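Local coordinates for spindle assembly abnormal protein 6 (Caenorhabditis elegans, PDB 3PYI), which acts as the central scaffold of the centriole, forming the cartwheel that sets its nine-fold symmetry, and is required for centrosome duplication, at residues A[38-43]-A[51-56]; A[134-139]-A[149-154]. The protein carries 1 engineered substitution. All coordinates share one frame; numbering follows the deposited sequence. Where two conformers were deposited one is given.

Both contacts belong to the globular N-terminal domain, the part of the protein that links coiled-coil dimers into the inner ring. Each joins the two strands of an antiparallel beta hairpin. Interaction 1 pairs strands 29-44 and 51-58. Interaction 2 comes later in the chain and pairs strands 133-139 and 145-152. Their centres lie about 19 Å apart, on opposite sides of the chain's centre, and their nearest atoms are about 5 Å apart without touching. Strand 7-23 connects them, since it hydrogen-bonds to 29-44 and also to 133-139. The two hairpins are thus separate parts of the same sheet, in the domain's beta-sandwich fold. The second subunit packs on K153 and T154 of interaction 2.

Interaction 1 (A[38-43]-A[51-56]); sequences LKISEQ and KELKFE
K39 and E56, S41 and K54, and Q43 and E52 are the hydrogen-bonded pairs of this antiparallel beta hairpin. Each pair exchanges two N-H...O bonds, so all six backbone N-H groups and carbonyls are satisfied. K39 N bonds to E56 O at 2.8 Å, nearly straight at 171°. The side chains of these pairs share one face. There Q43 NE2 donates to E52 OE1 at 3.0 Å, close to the amide plane of Q43. Q43 CG sits between its own N and carbonyl carbon (chi1 63°), which brings the amide across to E52, the two planes 37° apart. E52 OE2 is bound by N45, so both carboxylate oxygens have a partner. Q43 OE1 accepts from a water 2.8 Å away, and that water accepts from K54 NZ at 2.7 Å. A second water sits 2.8 Å from S41 OG and 2.9 Å from E56 OE2. K39 NZ stays 4.2 Å from E56 OE2, short of a salt bridge; K6 fills that role. The other face is apolar around I40 and F55. I40 CG1 lies 3.9 Å from F55 CD2. Helix 92-100 packs on this face through F92, P93 and I96. Strand 7-23 flanks 38-43, and strand 66-71 flanks 51-56.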
ATOM      1  N   LEU A  38     -12.951 -10.289  16.644  1.00 25.66           N
ATOM      2  CA  LEU A  38     -13.430  -9.253  15.743  1.00 31.06           C
ATOM      3  C   LEU A  38     -14.884  -9.519  15.341  1.00 30.99           C
ATOM      4  O   LEU A  38     -15.226 -10.609  14.887  1.00 35.71           O
ATOM      5  CB  LEU A  38     -12.549  -9.163  14.493  1.00 27.92           C
ATOM      6  CG  LEU A  38     -13.146  -8.295  13.360  1.00 31.80           C
ATOM      7  CD1 LEU A  38     -13.271  -6.851  13.806  1.00 30.51           C
ATOM      8  CD2 LEU A  38     -12.330  -8.378  12.077  1.00 29.76           C
ATOM      9  N   LYS A  39     -15.733  -8.523  15.533  1.00 26.89           N
ATOM     10  CA  LYS A  39     -17.121  -8.619  15.092  1.00 35.83           C
ATOM     11  C   LYS A  39     -17.421  -7.515  14.105  1.00 29.47           C
ATOM     12  O   LYS A  39     -17.147  -6.353  14.377  1.00 30.45           O
ATOM     13  CB  LYS A  39     -18.092  -8.532  16.277  1.00 33.71           C
ATOM     14  CG  LYS A  39     -18.108  -9.775  17.171  1.00 52.97           C
ATOM     15  CD  LYS A  39     -19.036  -9.596  18.368  1.00 61.80           C
ATOM     16  CE  LYS A  39     -20.447  -9.225  17.921  1.00 87.20           C
ATOM     17  NZ  LYS A  39     -21.394  -9.069  19.068  1.00 95.56           N
ATOM     18  N   ILE A  40     -17.985  -7.891  12.962  1.00 30.94           N
ATOM     19  CA  ILE A  40     -18.475  -6.937  11.977  1.00 27.76           C
ATOM     20  C   ILE A  40     -19.970  -7.150  11.786  1.00 34.93           C
ATOM     21  O   ILE A  40     -20.429  -8.278  11.594  1.00 30.28           O
ATOM     22  CB  ILE A  40     -17.784  -7.128  10.624  1.00 27.77           C
ATOM     23  CG1 ILE A  40     -16.260  -7.150  10.808  1.00 28.42           C
ATOM     24  CG2 ILE A  40     -18.196  -6.017   9.669  1.00 25.26           C
ATOM     25  CD1 ILE A  40     -15.501  -7.617   9.566  1.00 28.56           C
ATOM     26  N   SER A  41     -20.738  -6.075  11.860  1.00 30.20           N
ATOM     27  CA  SER A  41     -22.173  -6.197  11.663  1.00 37.10           C
ATOM     28  C   SER A  41     -22.701  -5.012  10.859  1.00 33.92           C
ATOM     29  O   SER A  41     -21.992  -4.013  10.685  1.00 33.86           O
ATOM     30  CB  SER A  41     -22.895  -6.335  13.015  1.00 37.15           C
ATOM     31  OG  SER A  41     -22.626  -5.228  13.857  1.00 39.11           O
ATOM     32  N   GLU A  42     -23.919  -5.142  10.329  1.00 37.08           N
ATOM     33  CA  GLU A  42     -24.602  -4.002   9.726  1.00 26.68           C
ATOM     34  C   GLU A  42     -25.839  -3.666  10.541  1.00 25.77           C
ATOM     35  O   GLU A  42     -26.479  -4.541  11.119  1.00 30.71           O
ATOM     36  CB  GLU A  42     -24.945  -4.233   8.244  1.00 38.82           C
ATOM     37  CG  GLU A  42     -26.001  -5.284   7.987  1.00 39.99           C
ATOM     38  CD  GLU A  42     -26.399  -5.370   6.512  1.00 45.75           C
ATOM     39  OE1 GLU A  42     -27.331  -4.662   6.095  1.00 31.86           O
ATOM     40  OE2 GLU A  42     -25.790  -6.164   5.777  1.00 40.70           O
ATOM     41  N   GLN A  43     -26.158  -2.383  10.605  1.00 31.62           N
ATOM     42  CA  GLN A  43     -27.284  -1.949  11.400  1.00 34.18           C
ATOM     43  C   GLN A  43     -27.839  -0.680  10.798  1.00 28.17           C
ATOM     44  O   GLN A  43     -27.170  -0.012  10.004  1.00 30.61           O
ATOM     45  CB  GLN A  43     -26.838  -1.701  12.851  1.00 35.99           C
ATOM     46  CG  GLN A  43     -25.808  -0.572  12.989  1.00 37.58           C
ATOM     47  CD  GLN A  43     -25.231  -0.440  14.392  1.00 42.91           C
ATOM     48  OE1 GLN A  43     -25.221  -1.394  15.168  1.00 34.57           O
ATOM     49  NE2 GLN A  43     -24.736   0.749  14.715  1.00 41.83           N
ATOM     50  N   LYS A  51     -27.939   2.821   6.529  1.00 27.10           N
ATOM     51  CA  LYS A  51     -27.146   1.643   6.808  1.00 30.81           C
ATOM     52  C   LYS A  51     -25.799   2.017   7.447  1.00 37.16           C
ATOM     53  O   LYS A  51     -25.122   2.949   7.006  1.00 29.50           O
ATOM     54  CB  LYS A  51     -26.904   0.861   5.522  1.00 28.45           C
ATOM     55  CG  LYS A  51     -26.036  -0.382   5.688  1.00 28.15           C
ATOM     56  CD  LYS A  51     -25.745  -0.986   4.322  1.00 39.05           C
ATOM     57  CE  LYS A  51     -25.008  -2.294   4.439  1.00 37.88           C
ATOM     58  NZ  LYS A  51     -24.800  -2.915   3.103  1.00 49.91           N
ATOM     59  N   GLU A  52     -25.427   1.279   8.490  1.00 28.90           N
ATOM     60  CA  GLU A  52     -24.146   1.468   9.167  1.00 31.64           C
ATOM     61  C   GLU A  52     -23.416   0.155   9.260  1.00 28.28           C
ATOM     62  O   GLU A  52     -24.018  -0.897   9.467  1.00 36.27           O
ATOM     63  CB  GLU A  52     -24.339   1.988  10.594  1.00 38.19           C
ATOM     64  CG  GLU A  52     -24.559   3.479  10.690  1.00 41.95           C
ATOM     65  CD  GLU A  52     -24.894   3.921  12.100  1.00 47.04           C
ATOM     66  OE1 GLU A  52     -25.278   3.061  12.932  1.00 42.30           O
ATOM     67  OE2 GLU A  52     -24.784   5.132  12.377  1.00 52.75           O
ATOM     68  N   LEU A  53     -22.101   0.236   9.136  1.00 27.21           N
ATOM     69  CA  LEU A  53     -21.240  -0.910   9.296  1.00 29.60           C
ATOM     70  C   LEU A  53     -20.507  -0.747  10.633  1.00 32.89           C
ATOM     71  O   LEU A  53     -19.836   0.260  10.856  1.00 31.53           O
ATOM     72  CB  LEU A  53     -20.236  -0.914   8.147  1.00 33.27           C
ATOM     73  CG  LEU A  53     -19.599  -2.220   7.701  1.00 53.85           C
ATOM     74  CD1 LEU A  53     -20.678  -3.261   7.476  1.00 64.66           C
ATOM     75  CD2 LEU A  53     -18.794  -1.969   6.425  1.00 45.18           C
ATOM     76  N   LYS A  54     -20.640  -1.718  11.526  1.00 27.80           N
ATOM     77  CA  LYS A  54     -20.003  -1.610  12.840  1.00 27.39           C
ATOM     78  C   LYS A  54     -18.861  -2.609  13.005  1.00 29.62           C
ATOM     79  O   LYS A  54     -19.032  -3.814  12.784  1.00 27.78           O
ATOM     80  CB  LYS A  54     -21.021  -1.782  13.978  1.00 25.61           C
ATOM     81  CG  LYS A  54     -20.453  -1.460  15.368  1.00 37.07           C
ATOM     82  CD  LYS A  54     -21.521  -1.521  16.452  1.00 48.82           C
ATOM     83  CE  LYS A  54     -21.055  -0.865  17.751  1.00 43.43           C
ATOM     84  NZ  LYS A  54     -22.156  -0.782  18.763  1.00 42.13           N
ATOM     85  N   PHE A  55     -17.694  -2.098  13.384  1.00 22.96           N
ATOM     86  CA  PHE A  55     -16.550  -2.951  13.728  1.00 23.83           C
ATOM     87  C   PHE A  55     -16.311  -2.914  15.237  1.00 30.53           C
ATOM     88  O   PHE A  55     -16.237  -1.827  15.823  1.00 31.74           O
ATOM     89  CB  PHE A  55     -15.283  -2.469  13.022  1.00 28.93           C
ATOM     90  CG  PHE A  55     -15.315  -2.641  11.546  1.00 32.49           C
ATOM     91  CD1 PHE A  55     -16.057  -1.776  10.749  1.00 33.82           C
ATOM     92  CD2 PHE A  55     -14.585  -3.650  10.945  1.00 30.35           C
ATOM     93  CE1 PHE A  55     -16.087  -1.936   9.377  1.00 35.11           C
ATOM     94  CE2 PHE A  55     -14.606  -3.812   9.573  1.00 30.76           C
ATOM     95  CZ  PHE A  55     -15.355  -2.953   8.785  1.00 29.74           C
ATOM     96  N   GLU A  56     -16.198  -4.095  15.856  1.00 26.08           N
ATOM     97  CA  GLU A  56     -15.969  -4.214  17.297  1.00 31.49           C
ATOM     98  C   GLU A  56     -14.840  -5.205  17.570  1.00 31.57           C
ATOM     99  O   GLU A  56     -14.842  -6.324  17.044  1.00 30.99           O
ATOM    100  CB  GLU A  56     -17.233  -4.703  18.037  1.00 28.89           C
ATOM    101  CG  GLU A  56     -18.501  -3.909  17.784  1.00 45.32           C
ATOM    102  CD  GLU A  56     -19.712  -4.511  18.502  1.00 64.65           C
ATOM    103  OE1 GLU A  56     -19.822  -4.336  19.741  1.00 72.28           O
ATOM    104  OE2 GLU A  56     -20.548  -5.165  17.830  1.00 49.11           O
TER
HETATM  105  O   HOH W   1     -20.118  -5.674  15.035  1.00 26.17           O
HETATM  106  O   HOH W   2     -24.624  -1.233  17.898  1.00 41.01           O

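Interaction 2 (A[134-139]-A[149-154]); sequences EINIIL and ELFSKT
E134 and F151 exchange two backbone hydrogen bonds, and N136 and E149 exchange two more. F151 N to E134 O and E149 N to N136 O both measure 2.8 Å. They hold together an antiparallel beta hairpin in the beta-sandwich head domain, a member of the XRCC4-like N-terminal clan. Two waters extend the polar contact past the paired residues to K153. One donates to E134 OE1 at 2.7 Å and accepts from K153 N. The other donates to E134 OE2 at 2.7 Å and accepts from K153 NZ. The charged ends are therefore bridged by water, with E134 OE1 and K153 NZ 4.8 Å apart.

E149 is buried. Its OE2 is bound by S147 OG, and K160 adds a long, weak ion pair. With CG anti to its own carbonyl carbon (chi1 -51°), the extended chain rises from the sheet on the face shared with N136, and its carboxylate passes under I138. There the methyl CD1 of I138 lies over the flat face of the carboxylate, 3.5 Å from E149 OE1. An alanine here would probably leave S147 OG without this partner and open a gap beneath the I138 methyl.

On the opposite face I135 and L150 form a non-hydrogen-bonded pair. I135 CG1 touches L150 CD1 at 3.6 Å. L14 and A16 of strand 7-23 also meet I135, while F162 of strand 160-168 meets L150. T86 of the second subunit packs on K153. Back on the face of E149, the F151 ring crosses the N136 side chain at an angle. N136 CB approaches F151 CE1 at 3.7 Å. The ring also turns one edge to the backbone of its paired residue, with F151 CD1 3.8 Å from E134 O, which lies near the ring plane.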
ATOM      1  N   GLU A 134      -2.536 -10.023   7.447  1.00 33.13           N
ATOM      2  CA  GLU A 134      -2.051  -9.783   8.801  1.00 38.22           C
ATOM      3  C   GLU A 134      -2.851  -8.645   9.386  1.00 35.80           C
ATOM      4  O   GLU A 134      -3.236  -7.705   8.684  1.00 31.19           O
ATOM      5  CB  GLU A 134      -0.560  -9.422   8.827  1.00 36.87           C
ATOM      6  CG  GLU A 134       0.400 -10.553   8.488  1.00 64.82           C
ATOM      7  CD  GLU A 134       1.837 -10.064   8.327  1.00 77.85           C
ATOM      8  OE1 GLU A 134       2.124  -9.366   7.330  1.00 74.77           O
ATOM      9  OE2 GLU A 134       2.678 -10.373   9.197  1.00 85.27           O
ATOM     10  N   ILE A 135      -3.102  -8.739  10.680  1.00 37.28           N
ATOM     11  CA  ILE A 135      -3.845  -7.719  11.391  1.00 26.74           C
ATOM     12  C   ILE A 135      -2.970  -7.076  12.450  1.00 28.33           C
ATOM     13  O   ILE A 135      -2.318  -7.749  13.245  1.00 27.74           O
ATOM     14  CB  ILE A 135      -5.081  -8.320  12.061  1.00 34.24           C
ATOM     15  CG1 ILE A 135      -6.001  -8.928  11.000  1.00 44.74           C
ATOM     16  CG2 ILE A 135      -5.823  -7.266  12.883  1.00 28.88           C
ATOM     17  CD1 ILE A 135      -7.119  -9.741  11.579  1.00 48.80           C
ATOM     18  N   ASN A 136      -2.955  -5.758  12.427  1.00 26.54           N
ATOM     19  CA  ASN A 136      -2.250  -5.003  13.445  0.61 28.19           C
ATOM     20  C   ASN A 136      -3.228  -4.150  14.216  1.00 34.89           C
ATOM     21  O   ASN A 136      -4.123  -3.523  13.657  1.00 31.27           O
ATOM     22  CB  ASN A 136      -1.149  -4.118  12.855  0.61 28.96           C
ATOM     23  CG  ASN A 136       0.169  -4.845  12.700  0.61 27.68           C
ATOM     24  OD1 ASN A 136       0.256  -6.057  12.884  0.61 27.55           O
ATOM     25  ND2 ASN A 136       1.205  -4.101  12.340  0.61 32.30           N
ATOM     26  N   ILE A 137      -3.070  -4.158  15.528  1.00 28.85           N
ATOM     27  CA  ILE A 137      -3.875  -3.298  16.375  1.00 29.18           C
ATOM     28  C   ILE A 137      -2.953  -2.403  17.166  1.00 32.30           C
ATOM     29  O   ILE A 137      -2.090  -2.874  17.895  1.00 36.13           O
ATOM     30  CB  ILE A 137      -4.786  -4.084  17.306  1.00 32.24           C
ATOM     31  CG1 ILE A 137      -5.867  -4.791  16.479  1.00 37.70           C
ATOM     32  CG2 ILE A 137      -5.451  -3.135  18.302  1.00 44.08           C
ATOM     33  CD1 ILE A 137      -6.709  -5.752  17.279  1.00 55.31           C
ATOM     34  N   ILE A 138      -3.119  -1.101  17.013  1.00 32.90           N
ATOM     35  CA  ILE A 138      -2.230  -0.170  17.695  1.00 34.88           C
ATOM     36  C   ILE A 138      -2.988   0.633  18.739  1.00 40.64           C
ATOM     37  O   ILE A 138      -3.911   1.378  18.405  1.00 32.56           O
ATOM     38  CB  ILE A 138      -1.567   0.790  16.696  1.00 39.59           C
ATOM     39  CG1 ILE A 138      -1.007  -0.001  15.506  1.00 43.24           C
ATOM     40  CG2 ILE A 138      -0.480   1.598  17.396  1.00 32.58           C
ATOM     41  CD1 ILE A 138      -0.520   0.860  14.357  1.00 58.71           C
ATOM     42  N   LEU A 139      -2.601   0.477  20.006  1.00 34.18           N
ATOM     43  CA  LEU A 139      -3.274   1.184  21.090  1.00 32.37           C
ATOM     44  C   LEU A 139      -2.705   2.564  21.361  1.00 41.23           C
ATOM     45  O   LEU A 139      -1.497   2.802  21.243  1.00 41.89           O
ATOM     46  CB  LEU A 139      -3.211   0.403  22.398  1.00 33.19           C
ATOM     47  CG  LEU A 139      -4.093  -0.830  22.515  1.00 54.16           C
ATOM     48  CD1 LEU A 139      -3.784  -1.560  23.825  1.00 41.28           C
ATOM     49  CD2 LEU A 139      -5.551  -0.430  22.437  1.00 52.36           C
ATOM     50  N   GLU A 149      -5.719  -2.263  11.801  1.00 26.58           N
ATOM     51  CA  GLU A 149      -5.059  -2.228  10.489  1.00 32.14           C
ATOM     52  C   GLU A 149      -4.997  -3.581   9.807  1.00 27.54           C
ATOM     53  O   GLU A 149      -4.700  -4.581  10.432  1.00 34.99           O
ATOM     54  CB  GLU A 149      -3.652  -1.663  10.623  1.00 31.52           C
ATOM     55  CG  GLU A 149      -3.623  -0.347  11.375  1.00 36.29           C
ATOM     56  CD  GLU A 149      -2.298   0.363  11.271  1.00 38.96           C
ATOM     57  OE1 GLU A 149      -1.262  -0.324  11.146  1.00 46.47           O
ATOM     58  OE2 GLU A 149      -2.295   1.612  11.332  1.00 47.55           O
ATOM     59  N   LEU A 150      -5.291  -3.601   8.512  1.00 27.93           N
ATOM     60  CA  LEU A 150      -5.249  -4.836   7.748  1.00 22.89           C
ATOM     61  C   LEU A 150      -4.098  -4.769   6.726  1.00 25.94           C
ATOM     62  O   LEU A 150      -3.924  -3.754   6.066  1.00 24.97           O
ATOM     63  CB  LEU A 150      -6.587  -5.014   7.032  1.00 25.16           C
ATOM     64  CG  LEU A 150      -6.983  -6.430   6.637  1.00 48.85           C
ATOM     65  CD1 LEU A 150      -6.893  -7.349   7.843  1.00 50.16           C
ATOM     66  CD2 LEU A 150      -8.397  -6.420   6.083  1.00 50.06           C
ATOM     67  N   PHE A 151      -3.337  -5.853   6.596  1.00 26.89           N
ATOM     68  CA  PHE A 151      -2.163  -5.892   5.727  1.00 24.78           C
ATOM     69  C   PHE A 151      -2.223  -7.090   4.804  1.00 35.56           C
ATOM     70  O   PHE A 151      -2.696  -8.155   5.192  1.00 32.78           O
ATOM     71  CB  PHE A 151      -0.875  -6.033   6.544  1.00 22.20           C
ATOM     72  CG  PHE A 151      -0.490  -4.800   7.313  1.00 26.50           C
ATOM     73  CD1 PHE A 151      -1.040  -4.552   8.563  1.00 27.47           C
ATOM     74  CD2 PHE A 151       0.443  -3.906   6.802  1.00 26.38           C
ATOM     75  CE1 PHE A 151      -0.684  -3.414   9.282  1.00 25.97           C
ATOM     76  CE2 PHE A 151       0.819  -2.778   7.519  1.00 26.10           C
ATOM     77  CZ  PHE A 151       0.246  -2.528   8.767  1.00 31.65           C
ATOM     78  N   SER A 152      -1.715  -6.918   3.588  1.00 28.59           N
ATOM     79  CA  SER A 152      -1.439  -8.050   2.719  1.00 31.17           C
ATOM     80  C   SER A 152      -0.021  -7.903   2.156  1.00 23.75           C
ATOM     81  O   SER A 152       0.213  -7.141   1.225  1.00 26.97           O
ATOM     82  CB  SER A 152      -2.497  -8.127   1.607  1.00 34.73           C
ATOM     83  OG  SER A 152      -2.305  -9.271   0.801  1.00 46.91           O
ATOM     84  N   LYS A 153       0.918  -8.626   2.744  1.00 30.13           N
ATOM     85  CA  LYS A 153       2.350  -8.442   2.489  1.00 36.47           C
ATOM     86  C   LYS A 153       2.728  -8.597   1.018  1.00 31.41           C
ATOM     87  O   LYS A 153       2.170  -9.437   0.323  1.00 38.12           O
ATOM     88  CB  LYS A 153       3.122  -9.464   3.326  1.00 36.62           C
ATOM     89  CG  LYS A 153       4.562  -9.126   3.625  1.00 61.19           C
ATOM     90  CD  LYS A 153       5.165 -10.199   4.536  1.00 75.22           C
ATOM     91  CE  LYS A 153       6.546  -9.803   5.043  1.00 85.15           C
ATOM     92  NZ  LYS A 153       6.525  -8.491   5.751  1.00 79.45           N
ATOM     93  N   THR A 154       3.668  -7.786   0.537  1.00 34.43           N
ATOM     94  CA  THR A 154       4.213  -7.999  -0.808  1.00 31.63           C
ATOM     95  C   THR A 154       5.655  -8.463  -0.647  1.00 36.47           C
ATOM     96  O   THR A 154       6.168  -8.478   0.466  1.00 30.18           O
ATOM     97  CB  THR A 154       4.199  -6.730  -1.669  1.00 30.83           C
ATOM     98  OG1 THR A 154       5.354  -5.943  -1.364  1.00 24.66           O
ATOM     99  CG2 THR A 154       2.907  -5.916  -1.440  1.00 31.82           C
TER
HETATM  100  O   HOH W   3       0.552  -9.880   5.198  1.00 38.98           O
HETATM  101  O   HOH W   4       5.165  -9.887   8.284  1.00 55.25           O